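Local atomic coordinates of protein-S-isoprenylcysteine O-methyltransferase (Tribolium castaneum, PDB entry 5V7P), a protein that catalyses the S-adenosyl-L-methionine-dependent methylation of the C-terminal carboxylate of isoprenylated cysteines in proteins, working as an integral membrane enzyme of the endoplasmic reticulum. Residues A[17-20]-A[21-25]; A[218-221]-A[222-226]. All coordinates share one frame; numbering follows the deposited sequence.

Contact 1: residues A[17-20]-A[21-25]. With MPG ([(Z)-octadec-9-enyl] (2R)-2,3-bis(oxidanyl)propanoate), chain Z; UND (undecane), chain E.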
ATOM      1  N   SER A  17       7.088  13.847  17.492  1.00 28.05           N
ATOM      2  CA  SER A  17       8.502  13.492  17.479  1.00 30.13           C
ATOM      3  C   SER A  17       9.285  14.322  18.488  1.00 25.13           C
ATOM      4  O   SER A  17      10.189  13.809  19.158  1.00 32.24           O
ATOM      5  CB  SER A  17       9.076  13.676  16.075  1.00 22.67           C
ATOM      6  OG  SER A  17       8.544  12.720  15.173  1.00 32.63           O
ATOM      7  N   LEU A  18       8.953  15.608  18.610  1.00 34.10           N
ATOM      8  CA  LEU A  18       9.654  16.465  19.560  1.00 27.06           C
ATOM      9  C   LEU A  18       9.322  16.080  20.996  1.00 31.02           C
ATOM     10  O   LEU A  18      10.210  16.046  21.856  1.00 30.78           O
ATOM     11  CB  LEU A  18       9.300  17.929  19.301  1.00 40.02           C
ATOM     12  CG  LEU A  18      10.097  18.971  20.090  1.00 46.55           C
ATOM     13  CD1 LEU A  18      11.541  19.017  19.612  1.00 49.43           C
ATOM     14  CD2 LEU A  18       9.445  20.344  19.978  1.00 38.36           C
ATOM     15  N   VAL A  19       8.051  15.780  21.271  1.00 27.39           N
ATOM     16  CA  VAL A  19       7.638  15.421  22.626  1.00 25.78           C
ATOM     17  C   VAL A  19       8.422  14.207  23.112  1.00 26.26           C
ATOM     18  O   VAL A  19       9.083  14.242  24.157  1.00 28.25           O
ATOM     19  CB  VAL A  19       6.120  15.168  22.675  1.00 27.95           C
ATOM     20  CG1 VAL A  19       5.709  14.452  23.964  1.00 36.70           C
ATOM     21  CG2 VAL A  19       5.367  16.485  22.552  1.00 30.45           C
ATOM     22  N   PHE A  20       8.357  13.108  22.359  1.00 34.32           N
ATOM     23  CA  PHE A  20       8.998  11.877  22.799  1.00 34.65           C
ATOM     24  C   PHE A  20      10.512  11.937  22.664  1.00 27.07           C
ATOM     25  O   PHE A  20      11.212  11.196  23.363  1.00 21.04           O
ATOM     26  CB  PHE A  20       8.421  10.693  22.023  1.00 19.47           C
ATOM     27  CG  PHE A  20       6.972  10.447  22.313  1.00 27.63           C
ATOM     28  CD1 PHE A  20       6.588   9.788  23.468  1.00 27.58           C
ATOM     29  CD2 PHE A  20       5.989  10.893  21.445  1.00 34.95           C
ATOM     30  CE1 PHE A  20       5.253   9.568  23.748  1.00 28.76           C
ATOM     31  CE2 PHE A  20       4.652  10.677  21.721  1.00 33.45           C
ATOM     32  CZ  PHE A  20       4.284  10.011  22.874  1.00 23.70           C
ATOM     33  N   PHE A  21      11.035  12.804  21.794  1.00 23.39           N
ATOM     34  CA  PHE A  21      12.470  13.070  21.802  1.00 25.56           C
ATOM     35  C   PHE A  21      12.909  13.619  23.152  1.00 26.94           C
ATOM     36  O   PHE A  21      13.948  13.216  23.689  1.00 23.66           O
ATOM     37  CB  PHE A  21      12.834  14.046  20.682  1.00 29.46           C
ATOM     38  CG  PHE A  21      14.251  14.540  20.751  1.00 34.24           C
ATOM     39  CD1 PHE A  21      15.305  13.723  20.377  1.00 38.06           C
ATOM     40  CD2 PHE A  21      14.530  15.824  21.190  1.00 33.78           C
ATOM     41  CE1 PHE A  21      16.609  14.176  20.440  1.00 39.31           C
ATOM     42  CE2 PHE A  21      15.832  16.282  21.254  1.00 34.31           C
ATOM     43  CZ  PHE A  21      16.873  15.457  20.878  1.00 37.89           C
ATOM     44  N   VAL A  22      12.125  14.537  23.721  1.00 27.20           N
ATOM     45  CA  VAL A  22      12.438  15.067  25.043  1.00 26.49           C
ATOM     46  C   VAL A  22      12.334  13.968  26.094  1.00 35.13           C
ATOM     47  O   VAL A  22      13.179  13.866  26.991  1.00 37.18           O
ATOM     48  CB  VAL A  22      11.515  16.256  25.370  1.00 26.46           C
ATOM     49  CG1 VAL A  22      11.715  16.732  26.808  1.00 34.90           C
ATOM     50  CG2 VAL A  22      11.767  17.403  24.400  1.00 34.99           C
ATOM     51  N   ILE A  23      11.300  13.130  26.000  1.00 29.44           N
ATOM     52  CA  ILE A  23      11.107  12.066  26.984  1.00 28.94           C
ATOM     53  C   ILE A  23      12.292  11.109  26.968  1.00 30.26           C
ATOM     54  O   ILE A  23      12.844  10.756  28.017  1.00 29.09           O
ATOM     55  CB  ILE A  23       9.781  11.327  26.721  1.00 28.55           C
ATOM     56  CG1 ILE A  23       8.600  12.289  26.883  1.00 32.13           C
ATOM     57  CG2 ILE A  23       9.628  10.134  27.668  1.00 34.90           C
ATOM     58  CD1 ILE A  23       7.274  11.724  26.424  1.00 44.17           C
ATOM     59  N   CYS A  24      12.698  10.669  25.775  1.00 30.35           N
ATOM     60  CA  CYS A  24      13.802   9.720  25.677  1.00 27.40           C
ATOM     61  C   CYS A  24      15.119  10.357  26.104  1.00 26.71           C
ATOM     62  O   CYS A  24      15.943   9.705  26.754  1.00 28.74           O
ATOM     63  CB  CYS A  24      13.900   9.176  24.253  1.00 25.87           C
ATOM     64  SG  CYS A  24      12.474   8.176  23.755  1.00 40.92           S
ATOM     65  N   MET A  25      15.339  11.625  25.748  1.00 31.15           N
ATOM     66  CA  MET A  25      16.527  12.327  26.227  1.00 30.47           C
ATOM     67  C   MET A  25      16.564  12.348  27.750  1.00 38.75           C
ATOM     68  O   MET A  25      17.612  12.100  28.358  1.00 36.79           O
ATOM     69  CB  MET A  25      16.557  13.753  25.676  1.00 29.23           C
ATOM     70  CG  MET A  25      16.912  13.853  24.197  1.00 39.23           C
ATOM     71  SD  MET A  25      18.607  13.356  23.822  1.00 51.50           S
ATOM     72  CE  MET A  25      19.548  14.602  24.698  1.00 55.09           C
TER
HETATM   73  C2  MPG Z 324       8.352  15.471  30.004  1.00 62.79           C
HETATM   74  C3  MPG Z 324       8.446  15.445  28.480  1.00 62.88           C
HETATM   75  C4  MPG Z 324       7.139  15.958  27.882  1.00 58.79           C
HETATM   76  C5  MPG Z 324       7.099  17.480  28.003  1.00 66.63           C
HETATM   77  C6  MPG Z 324       6.179  18.058  26.931  1.00 59.47           C
HETATM   78  C7  MPG Z 324       6.898  19.198  26.213  1.00 71.94           C
HETATM   79  C8  MPG Z 324       8.020  18.629  25.346  1.00 58.17           C
HETATM   80  C9  MPG Z 324       8.783  19.777  24.689  1.00 58.61           C
HETATM   81  C10 MPG Z 324       8.297  20.375  23.621  1.00 75.23           C
HETATM   82  C11 MPG Z 324       6.964  19.927  23.026  1.00 59.58           C
HETATM   83  O1  MPG Z 324       9.943  14.054  31.076  1.00 71.34           O
HETATM   84  C1  MPG Z 324       8.647  14.077  30.552  1.00 62.71           C
HETATM   85  CXD MPG Z 324       9.291  12.386  32.867  1.00 58.40           C
HETATM   86  O2  MPG Z 324       9.360  12.302  34.262  1.00 71.10           O
HETATM   87  C21 MPG Z 324       9.963  11.160  32.254  1.00 59.73           C
HETATM   88  O3  MPG Z 324      10.640  11.520  31.082  1.00 60.38           O
HETATM   89  O4  MPG Z 324      10.611  14.307  33.200  1.00 65.46           O
HETATM   90  CX3 MPG Z 324      10.004  13.657  32.415  1.00 68.42           C
HETATM   91  C1  UND E 303      16.421  10.750  18.474  1.00 33.04           C
HETATM   92  C2  UND E 303      16.109  10.043  19.793  1.00 43.85           C
HETATM   93  C3  UND E 303      17.150  10.430  20.838  1.00 51.10           C
HETATM   94  C4  UND E 303      16.944   9.595  22.100  1.00 42.09           C
HETATM   95  C5  UND E 303      18.113   9.821  23.058  1.00 33.64           C
HETATM   96  C6  UND E 303      19.276   8.906  22.682  1.00 45.87           C
HETATM   97  C7  UND E 303      20.546   9.376  23.389  1.00 37.94           C
HETATM   98  C8  UND E 303      21.574   8.248  23.389  1.00 43.83           C
HETATM   99  C9  UND E 303      22.910   8.760  22.850  1.00 42.05           C
HETATM  100  C10 UND E 303      23.972   7.677  23.032  1.00 40.21           C
HETATM  101  C11 UND E 303      25.129   7.920  22.066  1.00 50.88           C
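Val19 and Phe20 both meet Ile23 along one side of a single helix, a local contact between side chains three and four residues apart in the transmembrane helix 4-29. The backbone evidence is a run of four i to i+4 hydrogen bonds, from Phe21 N to Ser17 O through Cys24 N to Phe20 O, the last with an N-H...O angle of 167°. On this frame the CD1 methyl of Ile23 comes alongside the Phe20 ring, 3.6 Å from its CD1, and approaches the ring obliquely. The same Ile23 methyl also lies 4.0 Å from Val19 CG1, and the three side chains point the same way. Ile23 sets its CG1 opposite its carbonyl carbon (chi1 -63°) and extends beyond it, which carries CD1 back toward the preceding turn. Phe20 and Ile23 then reach Tyr45 of helix 35-56, while Cys24 touches Val76 and Tyr80 of helix 59-84.

Two bound aliphatic chains border the same stretch, with Ile23 and Cys24 each touching both a neighbouring helix and a lipid chain. The MPG tail of chain Z runs past Leu18, Val19, Val22 and Ile23: Ile23 CG1 approaches its C3 at 3.5 Å, and Leu18 CD2 lies 3.8 Å from C10, an atom of its double bond. Undecane meets Phe21 at the ring edge, C1 lying near the ring plane and 3.7 Å from CD1, whereas Met25 CG covers one face of that ring off-centre. Met25 bends at both chi2 and chi3, and its SD comes within 3.7 Å of undecane C5. The arrangement is characteristic of a peripheral transmembrane helix, packed on neighbouring helices through Phe20, Ile23 and Cys24 and bordered by two separate alkyl chains.

Contact 2: residues A[218-221]-A[222-226]. With MPG ([(Z)-octadec-9-enyl] (2R)-2,3-bis(oxidanyl)propanoate), chain B.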
ATOM      1  N   TRP A 218      12.716  -1.562  -1.387  1.00 19.20           N
ATOM      2  CA  TRP A 218      12.559  -1.102  -0.012  1.00 18.82           C
ATOM      3  C   TRP A 218      12.035  -2.222   0.875  1.00 18.44           C
ATOM      4  O   TRP A 218      12.563  -2.467   1.965  1.00 17.18           O
ATOM      5  CB  TRP A 218      11.622   0.104   0.033  1.00 14.84           C
ATOM      6  CG  TRP A 218      11.326   0.579   1.424  1.00 17.45           C
ATOM      7  CD1 TRP A 218      12.032   1.496   2.143  1.00 19.40           C
ATOM      8  CD2 TRP A 218      10.240   0.162   2.264  1.00 15.19           C
ATOM      9  NE1 TRP A 218      11.457   1.678   3.376  1.00 19.75           N
ATOM     10  CE2 TRP A 218      10.356   0.870   3.477  1.00 13.85           C
ATOM     11  CE3 TRP A 218       9.181  -0.738   2.108  1.00 24.55           C
ATOM     12  CZ2 TRP A 218       9.454   0.706   4.526  1.00 13.33           C
ATOM     13  CZ3 TRP A 218       8.287  -0.899   3.152  1.00 21.16           C
ATOM     14  CH2 TRP A 218       8.431  -0.181   4.345  1.00 18.58           C
ATOM     15  N   SER A 219      10.997  -2.925   0.416  1.00 20.46           N
ATOM     16  CA  SER A 219      10.402  -3.969   1.241  1.00 17.00           C
ATOM     17  C   SER A 219      11.402  -5.079   1.533  1.00 15.61           C
ATOM     18  O   SER A 219      11.485  -5.569   2.665  1.00 17.99           O
ATOM     19  CB  SER A 219       9.161  -4.539   0.558  1.00 22.91           C
ATOM     20  OG  SER A 219       9.486  -5.187  -0.665  1.00 30.64           O
ATOM     21  N   ILE A 220      12.157  -5.506   0.518  1.00 13.27           N
ATOM     22  CA  ILE A 220      13.239  -6.458   0.749  1.00 13.93           C
ATOM     23  C   ILE A 220      14.265  -5.861   1.702  1.00 19.77           C
ATOM     24  O   ILE A 220      14.796  -6.548   2.583  1.00 17.12           O
ATOM     25  CB  ILE A 220      13.884  -6.869  -0.588  1.00 22.33           C
ATOM     26  CG1 ILE A 220      12.848  -7.526  -1.503  1.00 30.57           C
ATOM     27  CG2 ILE A 220      15.055  -7.821  -0.351  1.00 22.90           C
ATOM     28  CD1 ILE A 220      13.321  -7.726  -2.929  1.00 26.34           C
ATOM     29  N   GLY A 221      14.556  -4.569   1.539  1.00 19.57           N
ATOM     30  CA  GLY A 221      15.542  -3.924   2.387  1.00 12.13           C
ATOM     31  C   GLY A 221      15.200  -4.010   3.862  1.00 20.59           C
ATOM     32  O   GLY A 221      16.078  -4.233   4.699  1.00 19.86           O
ATOM     33  N   THR A 222      13.919  -3.833   4.202  1.00 18.89           N
ATOM     34  CA  THR A 222      13.516  -3.875   5.604  1.00 21.13           C
ATOM     35  C   THR A 222      13.960  -5.173   6.264  1.00 17.97           C
ATOM     36  O   THR A 222      14.405  -5.172   7.417  1.00 14.77           O
ATOM     37  CB  THR A 222      11.999  -3.713   5.732  1.00 15.70           C
ATOM     38  OG1 THR A 222      11.339  -4.807   5.088  1.00 19.51           O
ATOM     39  CG2 THR A 222      11.536  -2.396   5.115  1.00 18.23           C
ATOM     40  N   GLN A 223      13.851  -6.290   5.546  1.00 17.60           N
ATOM     41  CA  GLN A 223      14.248  -7.577   6.100  1.00 19.79           C
ATOM     42  C   GLN A 223      15.753  -7.791   6.068  1.00 22.12           C
ATOM     43  O   GLN A 223      16.267  -8.600   6.848  1.00 17.00           O
ATOM     44  CB  GLN A 223      13.537  -8.705   5.348  1.00 24.63           C
ATOM     45  CG  GLN A 223      12.024  -8.613   5.435  1.00 19.72           C
ATOM     46  CD  GLN A 223      11.545  -8.444   6.862  1.00 26.77           C
ATOM     47  OE1 GLN A 223      11.782  -9.302   7.711  1.00 29.36           O
ATOM     48  NE2 GLN A 223      10.892  -7.321   7.142  1.00 20.93           N
ATOM     49  N   ILE A 224      16.471  -7.089   5.192  1.00 17.33           N
ATOM     50  CA  ILE A 224      17.925  -7.085   5.284  1.00 14.25           C
ATOM     51  C   ILE A 224      18.365  -6.311   6.520  1.00 16.79           C
ATOM     52  O   ILE A 224      19.319  -6.698   7.207  1.00 19.10           O
ATOM     53  CB  ILE A 224      18.548  -6.510   3.998  1.00 22.50           C
ATOM     54  CG1 ILE A 224      18.129  -7.362   2.793  1.00 24.64           C
ATOM     55  CG2 ILE A 224      20.072  -6.449   4.128  1.00 23.44           C
ATOM     56  CD1 ILE A 224      18.691  -6.903   1.459  1.00 22.01           C
ATOM     57  N   ILE A 225      17.675  -5.211   6.828  1.00 17.88           N
ATOM     58  CA  ILE A 225      17.937  -4.502   8.077  1.00 16.45           C
ATOM     59  C   ILE A 225      17.862  -5.477   9.241  1.00 20.52           C
ATOM     60  O   ILE A 225      18.791  -5.586  10.049  1.00 22.70           O
ATOM     61  CB  ILE A 225      16.948  -3.335   8.258  1.00 15.87           C
ATOM     62  CG1 ILE A 225      17.094  -2.335   7.108  1.00 25.61           C
ATOM     63  CG2 ILE A 225      17.166  -2.643   9.608  1.00 16.98           C
ATOM     64  CD1 ILE A 225      16.086  -1.200   7.133  1.00 24.39           C
ATOM     65  N   LEU A 226      16.760  -6.224   9.320  1.00 21.44           N
ATOM     66  CA  LEU A 226      16.519  -7.167  10.405  1.00 25.02           C
ATOM     67  C   LEU A 226      17.413  -8.399  10.341  1.00 23.77           C
ATOM     68  O   LEU A 226      17.453  -9.160  11.314  1.00 19.31           O
ATOM     69  CB  LEU A 226      15.045  -7.599  10.382  1.00 23.16           C
ATOM     70  CG  LEU A 226      14.049  -7.049  11.408  1.00 27.29           C
ATOM     71  CD1 LEU A 226      14.448  -5.699  11.984  1.00 20.75           C
ATOM     72  CD2 LEU A 226      12.673  -6.945  10.769  1.00 22.01           C
TER
HETATM   73  C2  MPG B 325       5.204  -7.941   3.819  1.00 59.11           C
HETATM   74  C3  MPG B 325       6.135  -7.794   2.621  1.00 64.24           C
HETATM   75  C4  MPG B 325       5.429  -7.122   1.448  1.00 56.78           C
HETATM   76  C5  MPG B 325       6.456  -6.752   0.401  1.00 56.75           C
HETATM   77  C6  MPG B 325       5.738  -6.229  -0.832  1.00 59.90           C
HETATM   78  C7  MPG B 325       4.989  -4.925  -0.572  1.00 61.23           C
HETATM   79  C8  MPG B 325       3.708  -4.981  -1.385  1.00 62.85           C
HETATM   80  C9  MPG B 325       3.130  -3.573  -1.497  1.00 57.83           C
HETATM   81  C10 MPG B 325       2.003  -3.204  -0.934  1.00 62.80           C
HETATM   82  C11 MPG B 325       1.128  -4.143  -0.101  1.00 60.80           C
HETATM   83  C12 MPG B 325       0.387  -3.334   0.952  1.00 55.73           C
HETATM   84  C13 MPG B 325      -0.667  -2.446   0.300  1.00 58.70           C
HETATM   85  C14 MPG B 325      -0.997  -1.318   1.265  1.00 64.76           C
HETATM   86  C15 MPG B 325      -2.220  -0.548   0.773  1.00 68.36           C
HETATM   87  C16 MPG B 325      -3.257  -0.432   1.888  1.00 63.50           C
HETATM   88  O1  MPG B 325       5.729  -6.155   5.291  1.00 73.41           O
HETATM   89  C1  MPG B 325       4.771  -6.587   4.379  1.00 58.69           C
HETATM   90  CXD MPG B 325       7.220  -4.262   5.987  1.00 51.44           C
HETATM   91  O2  MPG B 325       8.547  -4.020   5.617  1.00 59.22           O
HETATM   92  C21 MPG B 325       7.202  -5.022   7.321  1.00 64.55           C
HETATM   93  O3  MPG B 325       8.494  -5.451   7.648  1.00 52.90           O
HETATM   94  O4  MPG B 325       6.681  -4.803   3.759  1.00 70.63           O
HETATM   95  CX3 MPG B 325       6.532  -5.082   4.902  1.00 73.59           C
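Thr222 meets Trp218 one helical turn back, and its side chain carries most of this contact. From CB, 3.5 Å from O2 of the MPG in chain B, it splits into two branches. CG2 stands over the six-membered ring of Trp218, 3.7 Å from the centroid and 8° off the normal, a CH-pi contact, and also lies near Trp218 O and MPG O2; Phe102 stacks with the same indole. The other branch, OG1, sits between the backbone N and the carbonyl carbon (chi1 63°), from where it donates to Ser219 O in a short bond of 2.5 Å, tilted 24° from the carbonyl plane.

This i to i-3 side-chain-to-backbone bond is a familiar way for threonine to satisfy its hydroxyl inside a membrane helix, here helix 210-225, within the ICMT family region. OG1 also accepts a bond from Gln223 NE2 at 3.3 Å and lies 2.9 Å from O2 of MPG. A valine in place of Thr222 would probably leave Ser219 O without its hydroxyl donor and Gln223 NE2 without one of its partners.

Gln223 bends at chi2 to bring NE2 within 3.1 Å of O3 on the MPG headgroup, while OE1 is bonded to Asn228. Farther along the MPG chain, Ser219 CB packs 3.5 Å from C5, its OG being bonded to Phe216 O. On another side of the helix, Ile220 CG2 rests 4.2 Å from Ile224 CD1.

How the contacts relate
Contacts 1 and 2 each lie within one transmembrane helix, 4-29 and 210-225 respectively, and share no element; their nearest atoms are about 16 Å apart. Contact 2 is the more central, its centre about 11 Å from the centre of the chain, against about 22 Å for that of contact 1, and nearly all its touching residues are buried, whereas contact 1 mixes buried and surface side chains. Each borders its own MPG molecule: residues 17-25 meet chiefly the hydrocarbon tail, along with undecane, through apolar side chains, while residues 218-226 also bring a hydroxyl and an amide to the polar headgroup. A clear side-chain hydrogen bond, from the Thr222 hydroxyl, joins the segments in contact 2.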